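Local coordinates for protein proteasome accessory factor B/C (PafBC) (Paenarthrobacter aurescens, PDB 6SJ9) that regulates transcription in the bacterial DNA damage response, probably binding DNA through winged helix-turn-helix parts that are linked to WYL domains, at residues S98-L102 with Y397-L402; G138-K144 with C390-E395; Q348-M352 with D384-L388; S532-F536 with N548-V554. All coordinates share one frame; numbering follows the deposited sequence.

In the fold
From the N terminus, helix 95-118 opens contact 1, which closes the longest loop when the chain returns at 397-402. Contact 2 opens in the loop at 138-144 and closes at 390-395, inside that loop. Contact 3 is nested again, joining helix 346-360 to helix 378-389. None of these three cross, and they touch one another around L102, L388 and S391. Together they tie helix 95-118 and the loop after it to the PafC helix-turn-helix region. Contact 4 follows in series. It closes a short beta hairpin in the second WYL domain, with its centre about 27 Å from that of contact 3 and no direct touch.

Contact 1 of 4, residues S98-L102 with Y397-L402; sequences STVLL and YPDDLL
S98 OG is held by two groups. A water donates to S98 OG at 3.0 Å and to the carbonyl O of L401 at 2.6 Å, so it bridges helix and loop. The same hydroxyl also bonds to the carbonyl O of T94. OG sits beside the backbone N (chi1 -54°), on the side of the preceding turn. L401 presses on this corner, with its CG 3.5 Å from S98 CB, a tight carbon contact. Y397 OH faces the carbonyl O of S98, modelled at a doubtful, very short 2.3 Å. The loop here joins helix 378-389 of the PafC helix-turn-helix region to strand 404-407, and it packs on the first turns of helix 95-118. CG of Y397 is anti to the backbone N (chi1 -170°), and the ring reaches across to that helix. L101 CB meets the ring edge in plane, 3.7 Å from Y397 CE1. P398 CD lies over one ring face. Further on, L402 CD1 touches T99 OG1 at 3.6 Å and L102 CD2 at 4.0 Å. T99 OG1 has its hydrogen bond with the carbonyl O of P95.

Contact 2 of 4, residues G138-K144 with C390-E395; sequences GVQPRIK and CSGLPE
K144 CD rests on the carbonyl O of C390, the first residue to leave helical geometry after helix 378-389. At S391 the carbonyl O takes a weak hydrogen bond from R142 NH2 at 3.3 Å, with an N-H...O angle of 133°. S391 OG bonds back to I387 O. G392 brings the two backbones together. Its CA makes a C-H...O contact of 3.5 Å with I143 O, and no side chain stands between them. The carbonyl O of L393 receives a weak bond from Q140 NE2 at 3.2 Å. P394 sets CG over one face of the R142 guanidinium, 3.1 Å from NH2. R142 reaches it through bends at chi2 and chi3, and its NH1 forms a salt bridge with E109 on helix 95-118. E395 CB packs 3.5 Å from Q140 CD. E395 OE1 lies 3.6 Å from G138 CA. The loop between helices 95-118 and 147-159 thus runs against the loop after helix 378-389 of the PafC helix-turn-helix region, in nearly opposite directions (156°). This contact relies on close packing and weak bonds. E395 OE1 is buried without a hydrogen bond, and its long, weak ion pair with K261 may offset this in part.

Contact 3 of 4, residues Q348-M352 with D384-L388; sequences QLARM and DLKIL
D384 spreads its carboxylate between two residues of the facing helix, Q348 and R351. OD1 accepts from Q348 NE2 at 2.6 Å, met nearly along its C-O direction. It also accepts from R351 NH2 at 3.1 Å through its syn lone pair. OD2 takes R351 NE at 2.6 Å and R351 NH2 at 2.9 Å. The NE bond comes on the syn side, but 30° out of the carboxylate plane. R351 therefore grips side-on, with NE and NH2 both engaged, and the two flat groups are 28° apart. The arginine chain bends at chi3 to present this edge. The Q348 amide stands more steeply to the carboxylate. Three nitrogens thus supply two bonds to each oxygen of this buried acid, the NH2 to OD2 one being more bent, and probably keep it ionised. The helices belong to the PafC helix-turn-helix domain. Helix 378-389 follows helix 367-374 and probably holds the recognition-helix position; segments 384-388 and 348-352 cross at -80°. Beside the polar cluster, selenomethionine M352 sends SE across I387 at about a right angle, 3.8 Å from I387 CG2. SE also lies 3.7 Å from the carbonyl O of D384, which accepts the helical bond of L388 N. I387 CD1 touches Q348 NE2 at 3.5 Å. L388 also packs on T99 and L103 of helix 95-118.

Contact 4 of 4, residues S532-F536 with N548-V554; sequences STWYF and NFRLDRV
F536 holds CG between its backbone N and carbonyl carbon (chi1 61°), which brings its ring over F549 CB. That CB makes a CH-pi contact, 4.0 Å from the F536 ring centroid. The F536 and F549 rings are slid apart and barely overlap. V554 CG2 touches F536 CE1 at 3.7 Å. Between the two strands, F536 and F549 form an antiparallel hydrogen-bonded pair, with F536 N to F549 O at 2.9 Å and F549 N to F536 O at 3.0 Å. Y535 and R550 are the next, non-hydrogen-bonded pair, and their side chains run the same way. The hairpin of strands 533-540 and 545-550 lies at the margin of the WYL domain sheet. W534, Y535 and F536 probably occupy the place of the name-giving Trp-Tyr-Leu motif. The carbonyl O of W534 accepts L551 N at 3.1 Å and a water that also takes D552 N. R550 bends at chi3 (56°) and grips the D552 carboxylate side-on with NE and NH2; NH2 to OD2 is 2.8 Å. T533 CG2 sits over one face of the guanidinium, and a water links R550 NH1 to Y535 OH. The hairpin thus has an apolar side with F536 and F549, and a more polar side with Y535 and R550, where the arginine charge is probably offset by D552 and the side-on grip probably limits its rotation.

Contact 1 of 4, residues S98-L102 with Y397-L402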
loop_
_atom_site.group_PDB
_atom_site.type_symbol
_atom_site.label_atom_id
_atom_site.label_comp_id
_atom_site.label_asym_id
_atom_site.label_seq_id
_atom_site.Cartn_x
_atom_site.Cartn_y
_atom_site.Cartn_z
ATOM N N SER A 98 -4.453 -9.688 9.154
ATOM C CA SER A 98 -4.811 -9.132 7.867
ATOM C C SER A 98 -4.567 -7.638 7.803
ATOM O O SER A 98 -4.201 -7.125 6.739
ATOM C CB SER A 98 -6.291 -9.407 7.596
ATOM O OG SER A 98 -6.566 -10.799 7.716
ATOM N N THR A 99 -4.769 -6.925 8.922
ATOM C CA THR A 99 -4.535 -5.484 8.903
ATOM C C THR A 99 -3.043 -5.168 8.831
ATOM O O THR A 99 -2.635 -4.325 8.041
ATOM C CB THR A 99 -5.154 -4.823 10.142
ATOM O OG1 THR A 99 -6.518 -5.234 10.263
ATOM C CG2 THR A 99 -5.082 -3.299 10.042
ATOM N N VAL A 100 -2.215 -5.892 9.589
ATOM C CA VAL A 100 -0.771 -5.731 9.481
ATOM C C VAL A 100 -0.324 -5.996 8.060
ATOM O O VAL A 100 0.435 -5.226 7.457
ATOM C CB VAL A 100 -0.058 -6.696 10.432
ATOM C CG1 VAL A 100 1.499 -6.648 10.128
ATOM C CG2 VAL A 100 -0.376 -6.364 11.838
ATOM N N LEU A 101 -0.844 -7.073 7.488
ATOM C CA LEU A 101 -0.495 -7.448 6.129
ATOM C C LEU A 101 -0.822 -6.339 5.148
ATOM O O LEU A 101 -0.192 -6.227 4.093
ATOM C CB LEU A 101 -1.232 -8.731 5.787
ATOM C CG LEU A 101 -0.659 -9.483 4.628
ATOM C CD1 LEU A 101 0.723 -9.884 5.011
ATOM C CD2 LEU A 101 -1.534 -10.641 4.415
ATOM N N LEU A 102 -1.852 -5.557 5.453
ATOM C CA LEU A 102 -2.261 -4.441 4.616
ATOM C C LEU A 102 -1.220 -3.329 4.598
ATOM O O LEU A 102 -0.913 -2.764 3.544
ATOM C CB LEU A 102 -3.578 -3.912 5.162
ATOM C CG LEU A 102 -4.238 -2.706 4.545
ATOM C CD1 LEU A 102 -4.145 -2.819 3.035
ATOM C CD2 LEU A 102 -5.725 -2.748 5.005
ATOM N N TYR A 397 -3.073 -8.385 -2.448
ATOM C CA TYR A 397 -3.770 -8.395 -1.163
ATOM C C TYR A 397 -5.230 -8.760 -1.448
ATOM O O TYR A 397 -5.859 -8.114 -2.295
ATOM C CB TYR A 397 -3.694 -7.024 -0.465
ATOM C CG TYR A 397 -4.191 -7.086 0.978
ATOM C CD1 TYR A 397 -3.347 -7.499 2.007
ATOM C CD2 TYR A 397 -5.530 -6.831 1.294
ATOM C CE1 TYR A 397 -3.805 -7.594 3.320
ATOM C CE2 TYR A 397 -5.999 -6.932 2.604
ATOM C CZ TYR A 397 -5.130 -7.329 3.616
ATOM O OH TYR A 397 -5.584 -7.448 4.922
ATOM N N PRO A 398 -5.828 -9.728 -0.756
ATOM C CA PRO A 398 -7.187 -10.178 -1.125
ATOM C C PRO A 398 -8.286 -9.213 -0.696
ATOM O O PRO A 398 -8.182 -8.539 0.332
ATOM C CB PRO A 398 -7.331 -11.511 -0.389
ATOM C CG PRO A 398 -6.097 -11.589 0.526
ATOM C CD PRO A 398 -5.348 -10.334 0.489
ATOM N N ASP A 399 -9.383 -9.206 -1.474
ATOM C CA ASP A 399 -10.445 -8.213 -1.299
ATOM C C ASP A 399 -11.498 -8.623 -0.274
ATOM O O ASP A 399 -12.353 -7.803 0.076
ATOM C CB ASP A 399 -11.145 -7.911 -2.639
ATOM C CG ASP A 399 -11.720 -9.151 -3.304
ATOM O OD1 ASP A 399 -12.656 -9.754 -2.737
ATOM O OD2 ASP A 399 -11.224 -9.540 -4.381
ATOM N N ASP A 400 -11.486 -9.872 0.174
ATOM C CA ASP A 400 -12.506 -10.414 1.066
ATOM C C ASP A 400 -11.931 -10.719 2.445
ATOM O O ASP A 400 -12.235 -11.753 3.036
ATOM C CB ASP A 400 -13.151 -11.661 0.455
ATOM C CG ASP A 400 -12.122 -12.690 -0.070
ATOM O OD1 ASP A 400 -10.925 -12.602 0.276
ATOM O OD2 ASP A 400 -12.530 -13.616 -0.813
ATOM N N LEU A 401 -11.033 -9.871 2.941
ATOM C CA LEU A 401 -10.398 -10.107 4.234
ATOM C C LEU A 401 -10.853 -9.205 5.391
ATOM O O LEU A 401 -10.943 -9.690 6.520
ATOM C CB LEU A 401 -8.875 -9.990 4.044
ATOM C CG LEU A 401 -7.858 -10.804 4.852
ATOM C CD1 LEU A 401 -8.246 -12.271 4.906
ATOM C CD2 LEU A 401 -6.422 -10.639 4.312
ATOM N N LEU A 402 -11.116 -7.901 5.171
ATOM C CA LEU A 402 -11.439 -6.950 6.246
ATOM C C LEU A 402 -12.849 -6.375 6.149
ATOM O O LEU A 402 -13.185 -5.701 5.171
ATOM C CB LEU A 402 -10.439 -5.798 6.277
ATOM C CG LEU A 402 -9.075 -6.288 6.736
ATOM C CD1 LEU A 402 -8.200 -5.151 7.085
ATOM C CD2 LEU A 402 -9.252 -7.204 7.909
HETATM O O HOH W 1 -9.508 -11.294 7.934
#

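Contact 2 of 4, residues G138-K144 with C390-E395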
loop_
_atom_site.group_PDB
_atom_site.type_symbol
_atom_site.label_atom_id
_atom_site.label_comp_id
_atom_site.label_asym_id
_atom_site.label_seq_id
_atom_site.Cartn_x
_atom_site.Cartn_y
_atom_site.Cartn_z
ATOM N N GLY A 138 3.253 -7.072 -9.929
ATOM C CA GLY A 138 2.836 -6.953 -8.547
ATOM C C GLY A 138 2.407 -5.569 -8.120
ATOM O O GLY A 138 2.297 -5.323 -6.910
ATOM N N VAL A 139 2.203 -4.647 -9.068
ATOM C CA VAL A 139 1.653 -3.314 -8.802
ATOM C C VAL A 139 0.469 -3.075 -9.740
ATOM O O VAL A 139 0.595 -3.202 -10.965
ATOM C CB VAL A 139 2.701 -2.183 -8.958
ATOM C CG1 VAL A 139 2.098 -0.842 -8.615
ATOM C CG2 VAL A 139 3.916 -2.440 -8.084
ATOM N N GLN A 140 -0.665 -2.709 -9.170
ATOM C CA GLN A 140 -1.864 -2.350 -9.904
ATOM C C GLN A 140 -2.218 -0.925 -9.522
ATOM O O GLN A 140 -1.727 -0.417 -8.507
ATOM C CB GLN A 140 -3.002 -3.318 -9.550
ATOM C CG GLN A 140 -3.544 -3.102 -8.173
ATOM C CD GLN A 140 -4.528 -4.167 -7.741
ATOM O OE1 GLN A 140 -4.836 -5.092 -8.494
ATOM N NE2 GLN A 140 -5.053 -4.022 -6.535
ATOM N N PRO A 141 -3.064 -0.244 -10.302
ATOM C CA PRO A 141 -3.506 1.093 -9.892
ATOM C C PRO A 141 -4.197 1.032 -8.537
ATOM O O PRO A 141 -4.863 0.059 -8.190
ATOM C CB PRO A 141 -4.476 1.503 -11.000
ATOM C CG PRO A 141 -4.028 0.687 -12.172
ATOM C CD PRO A 141 -3.580 -0.606 -11.631
ATOM N N ARG A 142 -4.007 2.063 -7.751
ATOM C CA ARG A 142 -4.544 2.062 -6.405
ATOM C C ARG A 142 -5.938 2.677 -6.447
ATOM O O ARG A 142 -6.102 3.862 -6.771
ATOM C CB ARG A 142 -3.618 2.813 -5.456
ATOM C CG ARG A 142 -4.045 2.621 -4.023
ATOM C CD ARG A 142 -3.686 1.230 -3.568
ATOM N NE ARG A 142 -2.271 1.109 -3.249
ATOM C CZ ARG A 142 -1.829 0.654 -2.083
ATOM N NH1 ARG A 142 -0.527 0.564 -1.856
ATOM N NH2 ARG A 142 -2.701 0.315 -1.135
ATOM N N ILE A 143 -6.940 1.859 -6.172
ATOM C CA ILE A 143 -8.317 2.296 -6.168
ATOM C C ILE A 143 -8.718 2.499 -4.734
ATOM O O ILE A 143 -8.735 1.549 -3.953
ATOM C CB ILE A 143 -9.257 1.301 -6.835
ATOM C CG1 ILE A 143 -8.728 0.917 -8.219
ATOM C CG2 ILE A 143 -10.678 1.943 -6.856
ATOM C CD1 ILE A 143 -8.804 1.970 -9.247
ATOM N N LYS A 144 -8.985 3.729 -4.346
ATOM C CA LYS A 144 -9.307 3.947 -2.951
ATOM C C LYS A 144 -10.443 4.941 -2.877
ATOM O O LYS A 144 -10.693 5.663 -3.841
ATOM C CB LYS A 144 -8.040 4.410 -2.216
ATOM C CG LYS A 144 -7.593 5.770 -2.576
ATOM C CD LYS A 144 -6.749 6.400 -1.474
ATOM C CE LYS A 144 -5.407 6.819 -2.055
ATOM N NZ LYS A 144 -4.224 5.951 -1.696
ATOM N N CYS A 390 -7.914 3.006 4.640
ATOM C CA CYS A 390 -8.707 3.695 3.614
ATOM C C CYS A 390 -7.894 3.950 2.362
ATOM O O CYS A 390 -8.167 4.898 1.618
ATOM C CB CYS A 390 -9.279 5.034 4.142
ATOM S SG CYS A 390 -10.204 4.865 5.711
ATOM N N SER A 391 -6.863 3.150 2.143
ATOM C CA SER A 391 -5.957 3.351 1.034
ATOM C C SER A 391 -6.148 2.311 -0.016
ATOM O O SER A 391 -5.336 2.244 -0.939
ATOM C CB SER A 391 -4.501 3.347 1.485
ATOM O OG SER A 391 -4.263 4.519 2.207
ATOM N N GLY A 392 -7.180 1.489 0.121
ATOM C CA GLY A 392 -7.431 0.482 -0.864
ATOM C C GLY A 392 -6.577 -0.715 -0.549
ATOM O O GLY A 392 -5.857 -0.771 0.457
ATOM N N LEU A 393 -6.724 -1.729 -1.404
ATOM C CA LEU A 393 -6.032 -3.002 -1.273
ATOM C C LEU A 393 -4.982 -3.070 -2.372
ATOM O O LEU A 393 -5.338 -2.957 -3.555
ATOM C CB LEU A 393 -7.015 -4.175 -1.376
ATOM C CG LEU A 393 -8.183 -4.030 -0.376
ATOM C CD1 LEU A 393 -9.091 -5.224 -0.387
ATOM C CD2 LEU A 393 -7.715 -3.761 1.068
ATOM N N PRO A 394 -3.695 -3.176 -2.063
ATOM C CA PRO A 394 -2.710 -3.333 -3.137
ATOM C C PRO A 394 -2.947 -4.635 -3.899
ATOM O O PRO A 394 -3.709 -5.523 -3.490
ATOM C CB PRO A 394 -1.354 -3.298 -2.411
ATOM C CG PRO A 394 -1.611 -2.537 -1.145
ATOM C CD PRO A 394 -3.058 -2.908 -0.752
ATOM N N GLU A 395 -2.224 -4.774 -5.001
ATOM C CA GLU A 395 -2.313 -6.019 -5.736
ATOM C C GLU A 395 -1.690 -7.140 -4.921
ATOM O O GLU A 395 -0.778 -6.928 -4.117
ATOM C CB GLU A 395 -1.609 -5.920 -7.086
ATOM C CG GLU A 395 -2.079 -7.006 -8.042
ATOM C CD GLU A 395 -0.920 -7.824 -8.589
ATOM O OE1 GLU A 395 -0.526 -7.588 -9.752
ATOM O OE2 GLU A 395 -0.386 -8.681 -7.846
#

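Contact 3 of 4, residues Q348-M352 with D384-L388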
loop_
_atom_site.group_PDB
_atom_site.type_symbol
_atom_site.label_atom_id
_atom_site.label_comp_id
_atom_site.label_asym_id
_atom_site.label_seq_id
_atom_site.Cartn_x
_atom_site.Cartn_y
_atom_site.Cartn_z
ATOM N N GLN A 348 5.305 6.941 12.932
ATOM C CA GLN A 348 3.938 6.766 12.454
ATOM C C GLN A 348 3.665 5.308 12.079
ATOM O O GLN A 348 2.579 4.775 12.350
ATOM C CB GLN A 348 3.685 7.706 11.263
ATOM C CG GLN A 348 2.280 7.666 10.719
ATOM C CD GLN A 348 2.021 8.811 9.745
ATOM O OE1 GLN A 348 2.956 9.312 9.097
ATOM N NE2 GLN A 348 0.766 9.237 9.653
ATOM N N LEU A 349 4.645 4.646 11.477
ATOM C CA LEU A 349 4.455 3.238 11.165
ATOM C C LEU A 349 4.308 2.420 12.428
ATOM O O LEU A 349 3.435 1.564 12.503
ATOM C CB LEU A 349 5.615 2.691 10.345
ATOM C CG LEU A 349 5.566 3.312 8.951
ATOM C CD1 LEU A 349 6.914 3.079 8.465
ATOM C CD2 LEU A 349 4.520 2.722 7.992
ATOM N N ALA A 350 5.144 2.692 13.434
ATOM C CA ALA A 350 5.046 1.947 14.679
ATOM C C ALA A 350 3.713 2.220 15.358
ATOM O O ALA A 350 3.079 1.299 15.861
ATOM C CB ALA A 350 6.197 2.311 15.620
ATOM N N ARG A 351 3.266 3.479 15.362
ATOM C CA ARG A 351 1.968 3.783 15.957
ATOM C C ARG A 351 0.835 3.062 15.221
ATOM O O ARG A 351 -0.072 2.514 15.849
ATOM C CB ARG A 351 1.748 5.295 15.983
ATOM C CG ARG A 351 0.368 5.722 16.533
ATOM C CD ARG A 351 0.305 7.223 16.767
ATOM N NE ARG A 351 0.271 7.956 15.492
ATOM C CZ ARG A 351 1.221 8.779 15.066
ATOM N NH1 ARG A 351 2.294 9.004 15.819
ATOM N NH2 ARG A 351 1.094 9.408 13.895
HETATM N N MSE A 352 0.860 3.053 13.904
HETATM C CA MSE A 352 -0.177 2.345 13.133
HETATM C C MSE A 352 -0.220 0.884 13.465
HETATM O O MSE A 352 -1.319 0.350 13.536
HETATM C CB MSE A 352 -0.029 2.501 11.596
HETATM C CG MSE A 352 -0.412 3.861 11.139
HETATM SE SE MSE A 352 -0.095 4.310 9.208
HETATM C CE MSE A 352 1.831 4.280 9.203
ATOM N N ASP A 384 -3.798 8.803 10.283
ATOM C CA ASP A 384 -3.147 7.500 10.436
ATOM C C ASP A 384 -4.063 6.393 9.982
ATOM O O ASP A 384 -3.626 5.467 9.321
ATOM C CB ASP A 384 -2.754 7.203 11.892
ATOM C CG ASP A 384 -1.637 8.098 12.402
ATOM O OD1 ASP A 384 -0.872 8.669 11.606
ATOM O OD2 ASP A 384 -1.523 8.202 13.630
ATOM N N LEU A 385 -5.352 6.479 10.334
ATOM C CA LEU A 385 -6.272 5.410 9.982
ATOM C C LEU A 385 -6.572 5.419 8.497
ATOM O O LEU A 385 -6.730 4.353 7.901
ATOM C CB LEU A 385 -7.572 5.496 10.803
ATOM C CG LEU A 385 -7.397 5.178 12.280
ATOM C CD1 LEU A 385 -8.601 5.529 13.116
ATOM C CD2 LEU A 385 -7.143 3.692 12.417
ATOM N N LYS A 386 -6.673 6.611 7.879
ATOM C CA LYS A 386 -6.901 6.667 6.433
ATOM C C LYS A 386 -5.731 6.037 5.674
ATOM O O LYS A 386 -5.935 5.356 4.673
ATOM C CB LYS A 386 -7.113 8.125 5.974
ATOM C CG LYS A 386 -8.537 8.716 6.348
ATOM C CD LYS A 386 -8.539 10.281 6.266
ATOM C CE LYS A 386 -7.985 10.864 4.920
ATOM N NZ LYS A 386 -7.844 12.379 5.031
ATOM N N ILE A 387 -4.496 6.281 6.117
ATOM C CA ILE A 387 -3.351 5.632 5.475
ATOM C C ILE A 387 -3.462 4.128 5.623
ATOM O O ILE A 387 -3.247 3.373 4.668
ATOM C CB ILE A 387 -2.031 6.130 6.094
ATOM C CG1 ILE A 387 -1.798 7.592 5.721
ATOM C CG2 ILE A 387 -0.849 5.230 5.565
ATOM C CD1 ILE A 387 -0.870 8.289 6.667
ATOM N N LEU A 388 -3.837 3.668 6.822
ATOM C CA LEU A 388 -3.807 2.248 7.112
ATOM C C LEU A 388 -4.952 1.490 6.422
ATOM O O LEU A 388 -4.726 0.437 5.803
ATOM C CB LEU A 388 -3.882 2.016 8.639
ATOM C CG LEU A 388 -3.970 0.547 9.095
ATOM C CD1 LEU A 388 -2.641 -0.110 8.725
ATOM C CD2 LEU A 388 -4.186 0.403 10.617
#

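Contact 4 of 4, residues S532-F536 with N548-V554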
loop_
_atom_site.group_PDB
_atom_site.type_symbol
_atom_site.label_atom_id
_atom_site.label_comp_id
_atom_site.label_asym_id
_atom_site.label_seq_id
_atom_site.Cartn_x
_atom_site.Cartn_y
_atom_site.Cartn_z
ATOM N N SER A 532 16.221 -8.042 -3.394
ATOM C CA SER A 532 17.557 -8.334 -3.919
ATOM C C SER A 532 18.396 -7.076 -4.223
ATOM O O SER A 532 19.399 -7.167 -4.935
ATOM C CB SER A 532 17.459 -9.197 -5.177
ATOM O OG SER A 532 16.785 -10.403 -4.867
ATOM N N THR A 533 18.042 -5.900 -3.670
ATOM C CA THR A 533 18.782 -4.658 -3.892
ATOM C C THR A 533 19.328 -4.071 -2.600
ATOM O O THR A 533 18.600 -3.954 -1.604
ATOM C CB THR A 533 17.900 -3.637 -4.609
ATOM O OG1 THR A 533 17.339 -4.261 -5.762
ATOM C CG2 THR A 533 18.689 -2.413 -5.039
ATOM N N TRP A 534 20.596 -3.629 -2.639
ATOM C CA TRP A 534 21.181 -2.983 -1.471
ATOM C C TRP A 534 20.951 -1.478 -1.519
ATOM O O TRP A 534 21.068 -0.837 -2.560
ATOM C CB TRP A 534 22.679 -3.293 -1.325
ATOM C CG TRP A 534 22.886 -4.649 -0.740
ATOM C CD1 TRP A 534 23.151 -5.807 -1.417
ATOM C CD2 TRP A 534 22.739 -5.004 0.636
ATOM N NE1 TRP A 534 23.200 -6.865 -0.537
ATOM C CE2 TRP A 534 22.968 -6.396 0.735
ATOM C CE3 TRP A 534 22.466 -4.272 1.803
ATOM C CZ2 TRP A 534 22.931 -7.090 1.959
ATOM C CZ3 TRP A 534 22.415 -4.959 3.031
ATOM C CH2 TRP A 534 22.635 -6.383 3.083
ATOM N N TYR A 535 20.645 -0.921 -0.369
ATOM C CA TYR A 535 20.459 0.507 -0.217
ATOM C C TYR A 535 21.234 0.973 1.000
ATOM O O TYR A 535 21.531 0.186 1.910
ATOM C CB TYR A 535 18.985 0.888 0.013
ATOM C CG TYR A 535 18.008 0.485 -1.071
ATOM C CD1 TYR A 535 17.499 -0.827 -1.141
ATOM C CD2 TYR A 535 17.546 1.422 -1.976
ATOM C CE1 TYR A 535 16.580 -1.174 -2.126
ATOM C CE2 TYR A 535 16.652 1.100 -2.949
ATOM C CZ TYR A 535 16.156 -0.211 -3.006
ATOM O OH TYR A 535 15.264 -0.528 -3.988
ATOM N N PHE A 536 21.581 2.257 1.039
ATOM C CA PHE A 536 22.040 2.770 2.324
ATOM C C PHE A 536 21.328 4.081 2.617
ATOM O O PHE A 536 21.213 4.955 1.754
ATOM C CB PHE A 536 23.552 2.939 2.432
ATOM C CG PHE A 536 24.155 3.894 1.449
ATOM C CD1 PHE A 536 24.306 3.551 0.110
ATOM C CD2 PHE A 536 24.690 5.072 1.893
ATOM C CE1 PHE A 536 24.893 4.416 -0.780
ATOM C CE2 PHE A 536 25.295 5.937 1.011
ATOM C CZ PHE A 536 25.396 5.613 -0.314
ATOM N N ASN A 548 17.884 7.948 0.885
ATOM C CA ASN A 548 18.164 6.530 0.722
ATOM C C ASN A 548 18.690 6.340 -0.670
ATOM O O ASN A 548 17.984 6.627 -1.633
ATOM C CB ASN A 548 16.899 5.675 0.965
ATOM C CG ASN A 548 16.546 5.671 2.406
ATOM O OD1 ASN A 548 17.004 4.798 3.135
ATOM N ND2 ASN A 548 15.848 6.696 2.873
ATOM N N PHE A 549 19.925 5.859 -0.760
ATOM C CA PHE A 549 20.648 5.728 -2.011
ATOM C C PHE A 549 20.761 4.255 -2.389
ATOM O O PHE A 549 20.791 3.372 -1.522
ATOM C CB PHE A 549 22.069 6.323 -1.853
ATOM C CG PHE A 549 22.099 7.836 -1.464
ATOM C CD1 PHE A 549 22.192 8.230 -0.141
ATOM C CD2 PHE A 549 22.122 8.814 -2.438
ATOM C CE1 PHE A 549 22.282 9.610 0.210
ATOM C CE2 PHE A 549 22.192 10.198 -2.112
ATOM C CZ PHE A 549 22.254 10.592 -0.798
ATOM N N ARG A 550 20.901 4.008 -3.681
ATOM C CA ARG A 550 21.125 2.668 -4.206
ATOM C C ARG A 550 22.619 2.396 -4.253
ATOM O O ARG A 550 23.368 3.172 -4.857
ATOM C CB ARG A 550 20.540 2.515 -5.616
ATOM C CG ARG A 550 18.991 2.561 -5.687
ATOM C CD ARG A 550 18.474 2.405 -7.121
ATOM N NE ARG A 550 18.937 1.171 -7.790
ATOM C CZ ARG A 550 18.258 0.013 -7.793
ATOM N NH1 ARG A 550 17.073 -0.072 -7.180
ATOM N NH2 ARG A 550 18.759 -1.069 -8.416
ATOM N N LEU A 551 23.038 1.293 -3.630
ATOM C CA LEU A 551 24.446 0.917 -3.662
ATOM C C LEU A 551 24.941 0.808 -5.096
ATOM O O LEU A 551 26.074 1.222 -5.417
ATOM C CB LEU A 551 24.652 -0.403 -2.919
ATOM C CG LEU A 551 26.097 -0.715 -2.527
ATOM C CD1 LEU A 551 26.568 0.325 -1.575
ATOM C CD2 LEU A 551 26.141 -2.041 -1.812
ATOM N N ASP A 552 24.099 0.278 -5.990
ATOM C CA ASP A 552 24.585 0.050 -7.337
ATOM C C ASP A 552 24.606 1.326 -8.113
ATOM O O ASP A 552 24.874 1.270 -9.311
ATOM C CB ASP A 552 23.751 -1.020 -8.101
ATOM C CG ASP A 552 22.292 -0.602 -8.406
ATOM O OD1 ASP A 552 21.904 0.593 -8.361
ATOM O OD2 ASP A 552 21.495 -1.518 -8.731
ATOM N N ARG A 553 24.332 2.476 -7.465
ATOM C CA ARG A 553 24.533 3.763 -8.134
ATOM C C ARG A 553 25.693 4.555 -7.559
ATOM O O ARG A 553 25.933 5.674 -7.999
ATOM C CB ARG A 553 23.243 4.602 -8.151
ATOM C CG ARG A 553 22.347 3.978 -9.201
ATOM C CD ARG A 553 21.263 4.824 -9.784
ATOM N NE ARG A 553 21.384 6.278 -9.681
ATOM C CZ ARG A 553 20.298 7.039 -9.696
ATOM N NH1 ARG A 553 19.118 6.437 -9.817
ATOM N NH2 ARG A 553 20.364 8.349 -9.593
ATOM N N VAL A 554 26.437 3.988 -6.617
ATOM C CA VAL A 554 27.603 4.668 -6.102
ATOM C C VAL A 554 28.690 4.662 -7.153
ATOM O O VAL A 554 29.109 3.596 -7.613
ATOM C CB VAL A 554 28.079 3.987 -4.815
ATOM C CG1 VAL A 554 29.469 4.509 -4.410
ATOM C CG2 VAL A 554 27.061 4.251 -3.730
HETATM O O HOH W 2 21.788 -1.188 -5.375
HETATM O O HOH W 3 15.258 1.740 -6.015
#